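PDB 2JHN: 3-methyladenine dna-glycosylase from Archaeoglobus fulgidus, which belongs to the helix-hairpin-helix superfamily of base-excision DNA repair proteins and also carries a domain resembling the TATA-box binding protein. Local coordinates for residues Lys17-Pro22 with Gly33-Ala38; Pro25-Val30 with Lys142-Phe147; Ala45-Ala50 with Leu156-Phe161; Ser117-Ile122 with Pro162-Ile167; Glu173-Cys178 with Arg183-Ile188. The protein carries 1 engineered substitution. One frame throughout, in Å; residues are numbered along the deposited sequence.

Contact 1: residues Lys17-Pro22 with Gly33-Ala38; sequences KFFVLP and GVWRRA. With NA (sodium ion), chain F.
F19 and W35 carry the aromatic part of this contact. The far end of the phenylalanine ring approaches the pyrrole side of the indole, F19 CZ lying 3.6 Å from W35 CD1, and CE2 also close to CD1. The planes are near parallel, 28° apart, but so far slid past each other that the phenyl and five-membered rings barely overlap, their centroids 5.4 Å apart. Each side chain is brought here by its first torsion: CG of W35 stands anti to its backbone N (chi1 170°), while that of F19 is anti to its carbonyl carbon (chi1 -67°). The polar part concerns the indole N-H, which is hydrogen-bonded to OD1 of D28, so tryptophan offers apolar carbon to F19 while its buried N-H is satisfied by D28. Metal coordination is the third kind. The backbone O of L21 binds the sodium ion at 2.5 Å, a water sits 2.1 Å from the ion, and L24, T26 and D28 complete the site. The side chain of L21 packs on E137 and K138 of helix 133-147. Thus the loop after helix 12-17 meets strand 34-41 by modest dispersion between two slid-apart rings, with no hydrogen bond between the two segments, while the ion gathers oxygens beside them.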
# COMPACT_ATOMS: atom_id res chain seq x y z
N LYS A 17 0.39 12.53 0.04
CA LYS A 17 -1.01 12.68 -0.39
C LYS A 17 -1.64 11.33 -0.67
O LYS A 17 -2.87 11.18 -0.64
CB LYS A 17 -1.10 13.54 -1.65
CG LYS A 17 -1.50 15.00 -1.41
CD LYS A 17 -1.40 15.80 -2.72
CE LYS A 17 -1.96 15.00 -3.89
NZ LYS A 17 -3.39 15.23 -4.08
N PHE A 18 -0.81 10.33 -0.95
CA PHE A 18 -1.30 8.99 -1.22
C PHE A 18 -2.04 8.40 -0.02
O PHE A 18 -2.94 7.59 -0.21
CB PHE A 18 -0.17 8.04 -1.64
CG PHE A 18 -0.66 6.79 -2.29
CD1 PHE A 18 -1.01 6.78 -3.64
CD2 PHE A 18 -0.74 5.60 -1.56
CE1 PHE A 18 -1.47 5.62 -4.25
CE2 PHE A 18 -1.19 4.41 -2.17
CZ PHE A 18 -1.56 4.43 -3.50
N PHE A 19 -1.67 8.83 1.19
CA PHE A 19 -2.33 8.42 2.43
C PHE A 19 -3.69 9.10 2.55
O PHE A 19 -3.82 10.32 2.40
CB PHE A 19 -1.45 8.74 3.64
CG PHE A 19 -0.17 7.93 3.71
CD1 PHE A 19 -0.21 6.56 4.06
CD2 PHE A 19 1.05 8.50 3.42
CE1 PHE A 19 0.95 5.80 4.13
CE2 PHE A 19 2.24 7.73 3.47
CZ PHE A 19 2.19 6.38 3.84
N VAL A 20 -4.70 8.30 2.84
CA VAL A 20 -6.08 8.76 2.77
C VAL A 20 -6.51 9.48 4.06
O VAL A 20 -7.24 10.48 4.02
CB VAL A 20 -6.98 7.59 2.29
CG1 VAL A 20 -8.18 7.35 3.19
CG2 VAL A 20 -7.33 7.78 0.81
N LEU A 21 -6.02 9.00 5.20
CA LEU A 21 -6.31 9.61 6.50
C LEU A 21 -5.01 9.77 7.28
O LEU A 21 -4.73 9.01 8.21
CB LEU A 21 -7.29 8.73 7.29
CG LEU A 21 -8.75 8.73 6.85
CD1 LEU A 21 -9.44 7.51 7.44
CD2 LEU A 21 -9.44 10.02 7.29
N PRO A 22 -4.20 10.79 6.90
CA PRO A 22 -2.83 10.93 7.38
C PRO A 22 -2.71 11.08 8.91
O PRO A 22 -1.77 10.55 9.50
CB PRO A 22 -2.31 12.17 6.64
CG PRO A 22 -3.52 12.92 6.25
CD PRO A 22 -4.58 11.89 5.99
N GLY A 33 4.16 16.84 7.32
CA GLY A 33 5.06 16.29 6.31
C GLY A 33 6.10 15.31 6.84
O GLY A 33 7.05 15.01 6.14
N VAL A 34 5.92 14.85 8.08
CA VAL A 34 6.80 13.84 8.64
C VAL A 34 5.99 12.56 8.80
O VAL A 34 4.97 12.56 9.49
CB VAL A 34 7.40 14.26 10.02
CG1 VAL A 34 8.25 13.17 10.55
CG2 VAL A 34 8.21 15.57 9.87
N TRP A 35 6.44 11.50 8.14
CA TRP A 35 5.82 10.18 8.19
C TRP A 35 6.40 9.36 9.34
O TRP A 35 7.62 9.39 9.56
CB TRP A 35 6.09 9.46 6.86
CG TRP A 35 5.71 7.99 6.82
CD1 TRP A 35 4.52 7.46 6.43
CD2 TRP A 35 6.55 6.88 7.17
NE1 TRP A 35 4.55 6.09 6.53
CE2 TRP A 35 5.78 5.70 6.98
CE3 TRP A 35 7.86 6.77 7.66
CZ2 TRP A 35 6.29 4.43 7.22
CZ3 TRP A 35 8.37 5.48 7.92
CH2 TRP A 35 7.58 4.32 7.69
N ARG A 36 5.56 8.60 10.04
CA ARG A 36 6.08 7.67 11.03
C ARG A 36 5.21 6.47 11.31
O ARG A 36 3.98 6.50 11.12
CB ARG A 36 6.38 8.38 12.38
CG ARG A 36 5.17 8.75 13.18
CD ARG A 36 5.58 9.67 14.38
NE ARG A 36 4.49 9.71 15.34
CZ ARG A 36 3.53 10.62 15.35
NH1 ARG A 36 3.51 11.63 14.48
NH2 ARG A 36 2.57 10.54 16.26
N ARG A 37 5.86 5.40 11.76
CA ARG A 37 5.19 4.20 12.27
C ARG A 37 6.16 3.36 13.07
O ARG A 37 7.37 3.58 13.04
CB ARG A 37 4.55 3.37 11.15
CG ARG A 37 5.48 2.66 10.22
CD ARG A 37 4.64 1.93 9.14
NE ARG A 37 4.24 0.58 9.54
CZ ARG A 37 3.31 -0.16 8.91
NH1 ARG A 37 2.65 0.33 7.85
NH2 ARG A 37 3.03 -1.37 9.35
N ALA A 38 5.60 2.39 13.79
CA ALA A 38 6.40 1.39 14.47
C ALA A 38 6.51 0.23 13.49
O ALA A 38 5.52 -0.12 12.81
CB ALA A 38 5.73 0.95 15.76
NA NA F . -2.72 7.56 8.82
O HOH W 1 -2.22 7.39 6.78

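Contact 2: residues Pro25-Val30 with Lys142-Phe147; sequences PTPDVV and KIVGRF. With NA (sodium ion), chain F; MBO (mercuribenzoic acid), chain C.
Between the sodium site and the mercuribenzoic acid pocket, V144 of helix 133-147 packs against P25 and P27. With CG1 anti to the backbone N (chi1 167°), V144 CG1 comes to lie 3.8 Å from P25 O and 3.9 Å from P27 CB. The second branch, V144 CG2, faces the T26-P27 peptide and reaches P27 N at 4.0 Å. That peptide is cis, folding the loop into a tight bend for which proline is well suited. Just behind the bend, T26 OG1 and D28 O bind the sodium ion at 2.8 and 2.3 Å. On the pocket side of the helix, R146 lays its guanidinium beneath the ligand, mercury standing 3.5 Å above the plane and toward its rim, while K142 runs its aliphatic chain beside the benzoate ring. The contact itself has no hydrogen bond: beta-branched valine sets one methyl against P25 O and the P27 ring and the other by the cis peptide, so loop and helix meet through shape and dispersion, leaving T26 OG1 and D28 O to the metal.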
# COMPACT_ATOMS: atom_id res chain seq x y z
N PRO A 25 -3.72 6.98 13.07
CA PRO A 25 -2.74 5.87 12.97
C PRO A 25 -3.31 4.65 12.28
O PRO A 25 -4.07 3.88 12.89
CB PRO A 25 -2.38 5.58 14.44
CG PRO A 25 -2.87 6.84 15.21
CD PRO A 25 -4.10 7.23 14.48
N THR A 26 -2.96 4.47 11.01
CA THR A 26 -3.59 3.43 10.20
C THR A 26 -2.72 2.22 9.72
O THR A 26 -3.17 1.48 8.87
CB THR A 26 -4.25 4.07 8.93
OG1 THR A 26 -3.27 4.86 8.25
CG2 THR A 26 -5.48 4.96 9.27
N PRO A 27 -1.52 1.95 10.31
CA PRO A 27 -0.85 2.53 11.48
C PRO A 27 -0.06 3.81 11.18
O PRO A 27 0.40 4.47 12.14
CB PRO A 27 0.11 1.42 11.90
CG PRO A 27 0.49 0.79 10.58
CD PRO A 27 -0.74 0.84 9.74
N ASP A 28 0.12 4.15 9.90
CA ASP A 28 0.98 5.28 9.54
C ASP A 28 0.34 6.58 10.04
O ASP A 28 -0.88 6.76 9.92
CB ASP A 28 1.14 5.42 8.02
CG ASP A 28 1.53 4.11 7.36
OD1 ASP A 28 2.64 4.07 6.82
OD2 ASP A 28 0.70 3.15 7.40
N VAL A 29 1.19 7.47 10.53
CA VAL A 29 0.82 8.85 10.84
C VAL A 29 1.71 9.80 10.06
O VAL A 29 2.94 9.63 10.02
CB VAL A 29 0.93 9.15 12.38
CG1 VAL A 29 0.64 10.63 12.68
CG2 VAL A 29 -0.07 8.31 13.16
N VAL A 30 1.08 10.79 9.44
CA VAL A 30 1.80 11.83 8.74
C VAL A 30 1.35 13.16 9.36
O VAL A 30 0.16 13.51 9.35
CB VAL A 30 1.52 11.80 7.23
CG1 VAL A 30 2.31 12.90 6.54
CG2 VAL A 30 1.90 10.41 6.65
N LYS A 142 -8.91 1.35 14.11
CA LYS A 142 -9.51 0.74 15.31
C LYS A 142 -8.67 -0.46 15.74
O LYS A 142 -8.30 -0.61 16.91
CB LYS A 142 -10.94 0.30 15.02
CG LYS A 142 -11.91 1.41 14.66
CD LYS A 142 -12.75 1.75 15.88
CE LYS A 142 -13.81 2.77 15.55
NZ LYS A 142 -14.04 3.61 16.75
N ILE A 143 -8.34 -1.31 14.78
CA ILE A 143 -7.58 -2.52 15.07
C ILE A 143 -6.14 -2.22 15.53
O ILE A 143 -5.59 -2.91 16.40
CB ILE A 143 -7.63 -3.45 13.84
CG1 ILE A 143 -9.08 -3.94 13.63
CG2 ILE A 143 -6.68 -4.62 14.00
CD1 ILE A 143 -9.53 -4.90 14.67
N VAL A 144 -5.52 -1.21 14.92
CA VAL A 144 -4.17 -0.79 15.30
C VAL A 144 -4.20 -0.23 16.73
O VAL A 144 -3.31 -0.49 17.52
CB VAL A 144 -3.66 0.29 14.30
CG1 VAL A 144 -2.38 1.02 14.81
CG2 VAL A 144 -3.42 -0.38 12.97
N GLY A 145 -5.23 0.55 17.03
CA GLY A 145 -5.33 1.22 18.33
C GLY A 145 -5.38 0.18 19.44
O GLY A 145 -4.68 0.29 20.46
N ARG A 146 -6.17 -0.86 19.23
CA ARG A 146 -6.39 -1.83 20.30
C ARG A 146 -5.38 -2.98 20.33
O ARG A 146 -5.03 -3.49 21.42
CB ARG A 146 -7.81 -2.36 20.24
CG ARG A 146 -8.14 -3.34 21.40
CD ARG A 146 -9.63 -3.48 21.54
NE ARG A 146 -10.21 -2.23 22.01
CZ ARG A 146 -11.50 -1.91 21.93
NH1 ARG A 146 -12.39 -2.78 21.42
NH2 ARG A 146 -11.91 -0.73 22.39
N PHE A 147 -4.94 -3.42 19.15
CA PHE A 147 -4.16 -4.65 19.04
C PHE A 147 -2.75 -4.44 18.46
O PHE A 147 -1.91 -5.35 18.48
CB PHE A 147 -4.96 -5.70 18.25
CG PHE A 147 -6.31 -6.04 18.86
CD1 PHE A 147 -6.40 -6.66 20.12
CD2 PHE A 147 -7.50 -5.73 18.19
CE1 PHE A 147 -7.66 -6.97 20.69
CE2 PHE A 147 -8.75 -6.03 18.74
CZ PHE A 147 -8.83 -6.65 20.01
NA NA F . -2.72 7.56 8.82
HG MBO C . -11.04 -1.36 18.38
CE1 MBO C . -10.99 0.76 19.19
CE2 MBO C . -12.19 1.38 19.53
CE3 MBO C . -12.14 2.67 20.03
CE4 MBO C . -10.92 3.32 20.17
CE5 MBO C . -9.73 2.69 19.84
CE6 MBO C . -9.76 1.39 19.35
CZ MBO C . -10.89 4.72 20.70
OZ1 MBO C . -9.79 5.25 20.96
OZ2 MBO C . -11.96 5.34 20.85
O HOH W 1 -2.22 7.39 6.78

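Contact 3: residues Ala45-Ala50 with Leu156-Phe161; sequences AVAVMA and LKFYGF
A47 opens the contact by setting its methyl squarely over one face of the F158 ring. A47 CB lies 3.4 Å from the centroid of the F158 ring and only 7° off the normal, a CH-pi interaction in nearly ideal position, and a residue as small as alanine lets the phenylalanine come this close to the strand. V48 turns its own side chain away and touches with its backbone: its carbonyl O meets the edge of the same ring in the ring plane, 3.3 Å from F158 CE1, where the slightly positive aromatic hydrogens would suit an oxygen. M49 again points toward F158, and its CB reaches CE1 at 4.0 Å. From there its flexible chain runs on to V34 of the adjoining strand. The alternation of A47, V48 and M49 is that of an extended strand, one ring answering all three in turn by face and edge. F158 reaches them with CG beside its backbone N (chi1 -63°), and its ring also packs on R36 and W153. The two strands are not sheet partners: they cross at 109°, their axes 7.4 Å apart at the closest. Strand 156-159, half of a small two-stranded hairpin, is laid across the antiparallel sheet that belongs to the part of the chain resembling the TATA-box binding protein, with F158 packed between them.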
# COMPACT_ATOMS: atom_id res chain seq x y z
N ALA A 45 9.36 -4.17 18.31
CA ALA A 45 8.89 -2.97 17.61
C ALA A 45 9.82 -1.79 17.84
O ALA A 45 10.18 -1.47 18.98
CB ALA A 45 7.49 -2.61 18.05
N VAL A 46 10.22 -1.16 16.74
CA VAL A 46 11.04 0.04 16.75
C VAL A 46 10.29 1.22 16.14
O VAL A 46 9.37 1.04 15.31
CB VAL A 46 12.42 -0.18 16.05
CG1 VAL A 46 13.25 -1.21 16.81
CG2 VAL A 46 12.26 -0.60 14.58
N ALA A 47 10.68 2.42 16.56
CA ALA A 47 10.15 3.67 16.02
C ALA A 47 10.97 4.05 14.78
O ALA A 47 12.21 3.99 14.79
CB ALA A 47 10.23 4.78 17.07
N VAL A 48 10.27 4.39 13.70
CA VAL A 48 10.92 4.92 12.49
C VAL A 48 10.14 6.14 12.04
O VAL A 48 8.91 6.13 12.06
CB VAL A 48 11.00 3.89 11.33
CG1 VAL A 48 11.70 4.51 10.10
CG2 VAL A 48 11.78 2.64 11.76
N MET A 49 10.85 7.21 11.65
CA MET A 49 10.21 8.36 11.02
C MET A 49 11.08 8.81 9.85
O MET A 49 12.28 8.55 9.82
CB MET A 49 9.97 9.50 12.01
CG MET A 49 11.21 10.26 12.36
SD MET A 49 10.97 11.34 13.77
CE MET A 49 10.04 12.65 13.05
N ALA A 50 10.46 9.48 8.89
CA ALA A 50 11.18 9.92 7.70
C ALA A 50 10.56 11.19 7.15
O ALA A 50 9.36 11.40 7.26
CB ALA A 50 11.22 8.82 6.63
N LEU A 156 7.11 11.23 21.03
CA LEU A 156 6.14 10.86 20.00
C LEU A 156 5.67 9.42 20.11
O LEU A 156 6.43 8.54 20.47
CB LEU A 156 6.74 11.08 18.62
CG LEU A 156 6.76 12.52 18.12
CD1 LEU A 156 7.54 12.63 16.82
CD2 LEU A 156 5.32 13.03 17.95
N LYS A 157 4.41 9.19 19.76
CA LYS A 157 3.88 7.84 19.74
C LYS A 157 3.98 7.26 18.31
O LYS A 157 3.59 7.92 17.35
CB LYS A 157 2.45 7.83 20.24
CG LYS A 157 2.30 8.22 21.73
CD LYS A 157 0.84 8.37 22.09
CE LYS A 157 0.66 9.07 23.43
NZ LYS A 157 -0.69 8.73 23.97
N PHE A 158 4.51 6.04 18.20
CA PHE A 158 4.63 5.32 16.92
C PHE A 158 3.75 4.06 16.96
O PHE A 158 3.88 3.24 17.87
CB PHE A 158 6.08 4.90 16.64
CG PHE A 158 7.03 6.06 16.50
CD1 PHE A 158 7.59 6.37 15.25
CD2 PHE A 158 7.40 6.83 17.62
CE1 PHE A 158 8.49 7.45 15.11
CE2 PHE A 158 8.29 7.91 17.48
CZ PHE A 158 8.84 8.22 16.22
N TYR A 159 2.90 3.89 15.95
CA TYR A 159 1.93 2.79 15.94
C TYR A 159 2.32 1.75 14.87
O TYR A 159 2.80 2.13 13.80
CB TYR A 159 0.52 3.34 15.70
CG TYR A 159 0.14 4.47 16.66
CD1 TYR A 159 -0.57 4.22 17.84
CD2 TYR A 159 0.51 5.79 16.37
CE1 TYR A 159 -0.91 5.29 18.73
CE2 TYR A 159 0.18 6.84 17.23
CZ TYR A 159 -0.53 6.59 18.40
OH TYR A 159 -0.82 7.69 19.22
N GLY A 160 2.12 0.47 15.19
CA GLY A 160 2.37 -0.63 14.23
C GLY A 160 1.11 -1.43 13.91
O GLY A 160 0.16 -1.45 14.70
N PHE A 161 1.08 -2.11 12.75
CA PHE A 161 -0.02 -3.00 12.47
C PHE A 161 0.10 -4.26 13.37
O PHE A 161 1.20 -4.74 13.59
CB PHE A 161 -0.06 -3.43 10.98
CG PHE A 161 -1.38 -4.02 10.57
CD1 PHE A 161 -2.46 -3.19 10.29
CD2 PHE A 161 -1.56 -5.41 10.54
CE1 PHE A 161 -3.69 -3.73 9.95
CE2 PHE A 161 -2.81 -5.96 10.21
CZ PHE A 161 -3.86 -5.12 9.91

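Contact 4: residues Ser117-Ile122 with Pro162-Ile167; sequences SVFEGI and PTQEAI
F119 and Q164 lie in the first turns of two helices whose backbones come nearest at this pair, CA to CA 7.2 Å. F119 swings its CG anti to the backbone N (chi1 -178°), sending the ring to the start of helix 164-177. Q164 lays its CG over one face in a CH-pi contact, 3.6 Å from the ring centroid and 15° off the normal. At the rim, in the ring plane, P162 O and I167 CG1 approach F119 CE2 at 3.6 and 3.7 Å. Glutamine suits this place because its aliphatic part covers the ring while NE2 goes on to the carbonyls of A192 and E194. Both helix starts are N-capped: S117 OG accepts from E120 N, and T163 OG1 accepts from A166 N, each at 3.1 Å. Serine and threonine thereby satisfy amides that have no carbonyl of a preceding turn. Both helix starts are thus capped within their own segments, and the contact between them is largely apolar: one face of the ring is covered by a methylene, and its edge meets a methylene and a carbonyl oxygen.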
# COMPACT_ATOMS: atom_id res chain seq x y z
N SER A 117 4.29 -5.47 5.75
CA SER A 117 4.42 -6.93 5.83
C SER A 117 3.33 -7.56 4.97
O SER A 117 2.29 -6.93 4.72
CB SER A 117 4.29 -7.47 7.28
OG SER A 117 2.95 -7.37 7.79
N VAL A 118 3.56 -8.81 4.55
CA VAL A 118 2.55 -9.56 3.79
C VAL A 118 1.26 -9.71 4.60
O VAL A 118 0.14 -9.55 4.07
CB VAL A 118 3.10 -10.96 3.40
CG1 VAL A 118 1.99 -11.86 2.78
CG2 VAL A 118 4.27 -10.79 2.44
N PHE A 119 1.40 -10.09 5.87
CA PHE A 119 0.25 -10.19 6.75
C PHE A 119 -0.60 -8.91 6.78
O PHE A 119 -1.81 -8.98 6.60
CB PHE A 119 0.64 -10.55 8.20
CG PHE A 119 -0.55 -10.70 9.09
CD1 PHE A 119 -1.52 -11.67 8.80
CD2 PHE A 119 -0.73 -9.87 10.19
CE1 PHE A 119 -2.63 -11.83 9.60
CE2 PHE A 119 -1.88 -10.02 11.03
CZ PHE A 119 -2.81 -10.99 10.74
N GLU A 120 0.04 -7.76 6.95
CA GLU A 120 -0.69 -6.49 6.95
C GLU A 120 -1.42 -6.27 5.62
O GLU A 120 -2.58 -5.86 5.60
CB GLU A 120 0.25 -5.34 7.30
CG GLU A 120 -0.39 -3.94 7.17
CD GLU A 120 0.61 -2.80 7.31
OE1 GLU A 120 1.82 -3.05 7.50
OE2 GLU A 120 0.14 -1.62 7.21
N GLY A 121 -0.72 -6.53 4.51
CA GLY A 121 -1.32 -6.36 3.16
C GLY A 121 -2.54 -7.24 2.95
O GLY A 121 -3.56 -6.77 2.45
N ILE A 122 -2.45 -8.52 3.33
CA ILE A 122 -3.62 -9.41 3.21
C ILE A 122 -4.80 -8.96 4.09
O ILE A 122 -5.93 -8.85 3.61
CB ILE A 122 -3.29 -10.92 3.46
CG1 ILE A 122 -2.23 -11.42 2.46
CG2 ILE A 122 -4.59 -11.78 3.36
CD1 ILE A 122 -1.62 -12.79 2.83
N PRO A 162 -1.02 -4.77 13.89
CA PRO A 162 -1.01 -5.99 14.75
C PRO A 162 -0.21 -7.15 14.13
O PRO A 162 -0.34 -7.41 12.93
CB PRO A 162 -2.49 -6.35 14.86
CG PRO A 162 -3.18 -5.00 14.78
CD PRO A 162 -2.38 -4.23 13.74
N THR A 163 0.61 -7.82 14.96
CA THR A 163 1.35 -9.02 14.57
C THR A 163 0.33 -10.15 14.40
O THR A 163 -0.79 -10.04 14.87
CB THR A 163 2.37 -9.46 15.66
OG1 THR A 163 1.68 -9.70 16.89
CG2 THR A 163 3.48 -8.39 15.86
N GLN A 164 0.73 -11.24 13.73
CA GLN A 164 -0.16 -12.40 13.61
C GLN A 164 -0.58 -12.91 14.99
O GLN A 164 -1.74 -13.22 15.22
CB GLN A 164 0.46 -13.51 12.76
CG GLN A 164 0.76 -13.06 11.32
CD GLN A 164 1.41 -14.13 10.50
OE1 GLN A 164 2.37 -13.87 9.77
NE2 GLN A 164 0.89 -15.36 10.59
N GLU A 165 0.38 -12.92 15.91
CA GLU A 165 0.15 -13.30 17.33
C GLU A 165 -0.92 -12.48 18.05
O GLU A 165 -1.76 -13.05 18.74
CB GLU A 165 1.48 -13.23 18.10
CG GLU A 165 2.47 -14.31 17.70
CD GLU A 165 3.46 -13.89 16.61
OE1 GLU A 165 3.25 -12.86 15.89
OE2 GLU A 165 4.48 -14.60 16.46
N ALA A 166 -0.86 -11.16 17.86
CA ALA A 166 -1.80 -10.21 18.45
C ALA A 166 -3.21 -10.42 17.93
O ALA A 166 -4.18 -10.32 18.68
CB ALA A 166 -1.33 -8.76 18.18
N ILE A 167 -3.32 -10.73 16.63
CA ILE A 167 -4.60 -11.06 15.99
C ILE A 167 -5.22 -12.36 16.50
O ILE A 167 -6.44 -12.44 16.74
CB ILE A 167 -4.44 -11.08 14.43
CG1 ILE A 167 -4.16 -9.66 13.94
CG2 ILE A 167 -5.68 -11.69 13.74
CD1 ILE A 167 -5.27 -8.62 14.29

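Contact 5: residues Glu173-Cys178 with Arg183-Ile188; sequences EGLREC and RKAELI. With MBO (mercuribenzoic acid), chain C.
L175 turns its CG beside the backbone N (chi1 -59°) and extends CD1 anti to CA (chi2 -176°), reaching over A185 toward I188. L175 CD1 comes within 3.9 Å of I188 CG2, the methyl that stands anti to its own backbone N, and rests 3.8 Å from A185 O. Nearer the backbone, L175 CB and A185 CB touch at 3.7 Å. Alanine suits this crossing point, since its single methyl lets L175 CA and A185 CA approach to 5.6 Å. At the margin R176 CG adds a contact with A185 CB at 4.0 Å; its guanidinium bends back to its own helix, where R176 NH1 forms a salt bridge with E173 OE2 through the syn lone pair of that oxygen (3.2 Å), and R182 is a second partner of the same oxygen. Just past this turn, C178 SG binds the mercury of mercuribenzoic acid at 2.3 Å. The segments of helices 164-177 and 182-192 cross at 134° with axes 8.6 Å apart, joined by a short turn; L175 also leans on I143 of helix 133-147, and I188 on I126 and I127 of helix 118-127.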
# COMPACT_ATOMS: atom_id res chain seq x y z
N GLU A 173 -14.01 -12.49 17.88
CA GLU A 173 -14.85 -11.53 18.59
C GLU A 173 -14.20 -10.17 18.82
O GLU A 173 -14.88 -9.15 18.80
CB GLU A 173 -15.37 -12.10 19.93
CG GLU A 173 -16.49 -13.12 19.76
CD GLU A 173 -17.67 -12.59 18.95
OE1 GLU A 173 -18.13 -11.43 19.17
OE2 GLU A 173 -18.14 -13.36 18.07
N GLY A 174 -12.90 -10.16 19.06
CA GLY A 174 -12.16 -8.90 19.28
C GLY A 174 -12.14 -8.03 18.03
O GLY A 174 -12.32 -6.82 18.10
N LEU A 175 -11.96 -8.68 16.88
CA LEU A 175 -12.05 -8.00 15.58
C LEU A 175 -13.47 -7.51 15.29
O LEU A 175 -13.63 -6.39 14.81
CB LEU A 175 -11.54 -8.90 14.43
CG LEU A 175 -10.08 -9.38 14.54
CD1 LEU A 175 -9.67 -10.17 13.30
CD2 LEU A 175 -9.10 -8.25 14.81
N ARG A 176 -14.50 -8.31 15.61
CA ARG A 176 -15.90 -7.89 15.42
C ARG A 176 -16.20 -6.67 16.27
O ARG A 176 -16.91 -5.78 15.83
CB ARG A 176 -16.91 -9.01 15.74
CG ARG A 176 -16.81 -10.25 14.86
CD ARG A 176 -17.91 -11.24 15.19
NE ARG A 176 -19.21 -10.66 14.88
CZ ARG A 176 -20.37 -11.12 15.35
NH1 ARG A 176 -20.40 -12.16 16.18
NH2 ARG A 176 -21.50 -10.52 14.99
N GLU A 177 -15.67 -6.66 17.49
CA GLU A 177 -15.84 -5.52 18.39
C GLU A 177 -15.31 -4.22 17.81
O GLU A 177 -15.90 -3.16 18.01
CB GLU A 177 -15.19 -5.82 19.74
CG GLU A 177 -15.97 -6.88 20.52
CD GLU A 177 -15.30 -7.32 21.83
OE1 GLU A 177 -14.22 -6.78 22.24
OE2 GLU A 177 -15.88 -8.24 22.46
N CYS A 178 -14.23 -4.31 17.04
CA CYS A 178 -13.62 -3.13 16.44
C CYS A 178 -14.40 -2.68 15.18
O CYS A 178 -14.12 -1.61 14.63
CB CYS A 178 -12.15 -3.40 16.10
SG CYS A 178 -11.01 -3.54 17.55
N ARG A 183 -17.45 -12.73 9.06
CA ARG A 183 -16.67 -13.51 8.08
C ARG A 183 -15.27 -12.92 7.87
O ARG A 183 -14.30 -13.67 7.81
CB ARG A 183 -17.39 -13.68 6.73
CG ARG A 183 -16.72 -14.73 5.82
CD ARG A 183 -16.64 -16.10 6.51
NE ARG A 183 -15.37 -16.85 6.41
CZ ARG A 183 -14.50 -16.82 5.39
NH1 ARG A 183 -14.70 -16.05 4.33
NH2 ARG A 183 -13.41 -17.57 5.45
N LYS A 184 -15.20 -11.60 7.76
CA LYS A 184 -13.90 -10.88 7.62
C LYS A 184 -13.00 -11.22 8.82
O LYS A 184 -11.86 -11.69 8.66
CB LYS A 184 -14.08 -9.35 7.50
CG LYS A 184 -14.36 -8.82 6.06
CD LYS A 184 -14.63 -7.33 6.05
CE LYS A 184 -15.08 -6.87 4.66
NZ LYS A 184 -15.27 -5.41 4.63
N ALA A 185 -13.53 -11.03 10.03
CA ALA A 185 -12.82 -11.42 11.26
C ALA A 185 -12.37 -12.86 11.21
O ALA A 185 -11.23 -13.18 11.53
CB ALA A 185 -13.70 -11.15 12.51
N GLU A 186 -13.27 -13.75 10.78
CA GLU A 186 -12.95 -15.15 10.63
C GLU A 186 -11.81 -15.43 9.65
O GLU A 186 -10.93 -16.22 9.92
CB GLU A 186 -14.22 -15.89 10.19
CG GLU A 186 -15.18 -16.13 11.32
CD GLU A 186 -16.30 -17.08 10.94
OE1 GLU A 186 -16.61 -17.20 9.73
OE2 GLU A 186 -16.88 -17.69 11.87
N LEU A 187 -11.83 -14.75 8.50
CA LEU A 187 -10.81 -14.95 7.48
C LEU A 187 -9.43 -14.40 7.93
O LEU A 187 -8.40 -15.05 7.72
CB LEU A 187 -11.28 -14.32 6.17
CG LEU A 187 -10.45 -14.55 4.90
CD1 LEU A 187 -10.17 -16.04 4.67
CD2 LEU A 187 -11.14 -13.89 3.70
N ILE A 188 -9.42 -13.22 8.55
CA ILE A 188 -8.18 -12.63 9.06
C ILE A 188 -7.54 -13.54 10.12
O ILE A 188 -6.35 -13.81 10.08
CB ILE A 188 -8.40 -11.17 9.54
CG1 ILE A 188 -8.72 -10.29 8.31
CG2 ILE A 188 -7.16 -10.66 10.33
CD1 ILE A 188 -9.17 -8.89 8.62
HG MBO C . -11.04 -1.36 18.38
CE1 MBO C . -10.99 0.76 19.19
CE2 MBO C . -12.19 1.38 19.53
CE3 MBO C . -12.14 2.67 20.03
CE4 MBO C . -10.92 3.32 20.17
CE5 MBO C . -9.73 2.69 19.84
CE6 MBO C . -9.76 1.39 19.35
CZ MBO C . -10.89 4.72 20.70
OZ1 MBO C . -9.79 5.25 20.96
OZ2 MBO C . -11.96 5.34 20.85

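The sodium ion and its water belong to both contact 1 and contact 2, whose centres are 11 Å apart; their strands pair in one sheet, R36 N bonding V29 O at 2.8 Å. Contact 3 continues that sheet and ties it to the hairpin, A38 N lying 2.8 Å from Y159 O. A salt bridge from R37 NH2 to E120 OE1 (2.8 Å) links contact 1 with contact 4. Contacts 2 and 5 share the mercuribenzoic acid, between K142 and R146 on helix 133-147 and C178 of segment 173-178, with I143 CD1 3.3 Å from C178 CB. Contacts 4 and 5 both use helix 164-177. Contact 5 stays about 13 Å, nearest atoms, from contact 1.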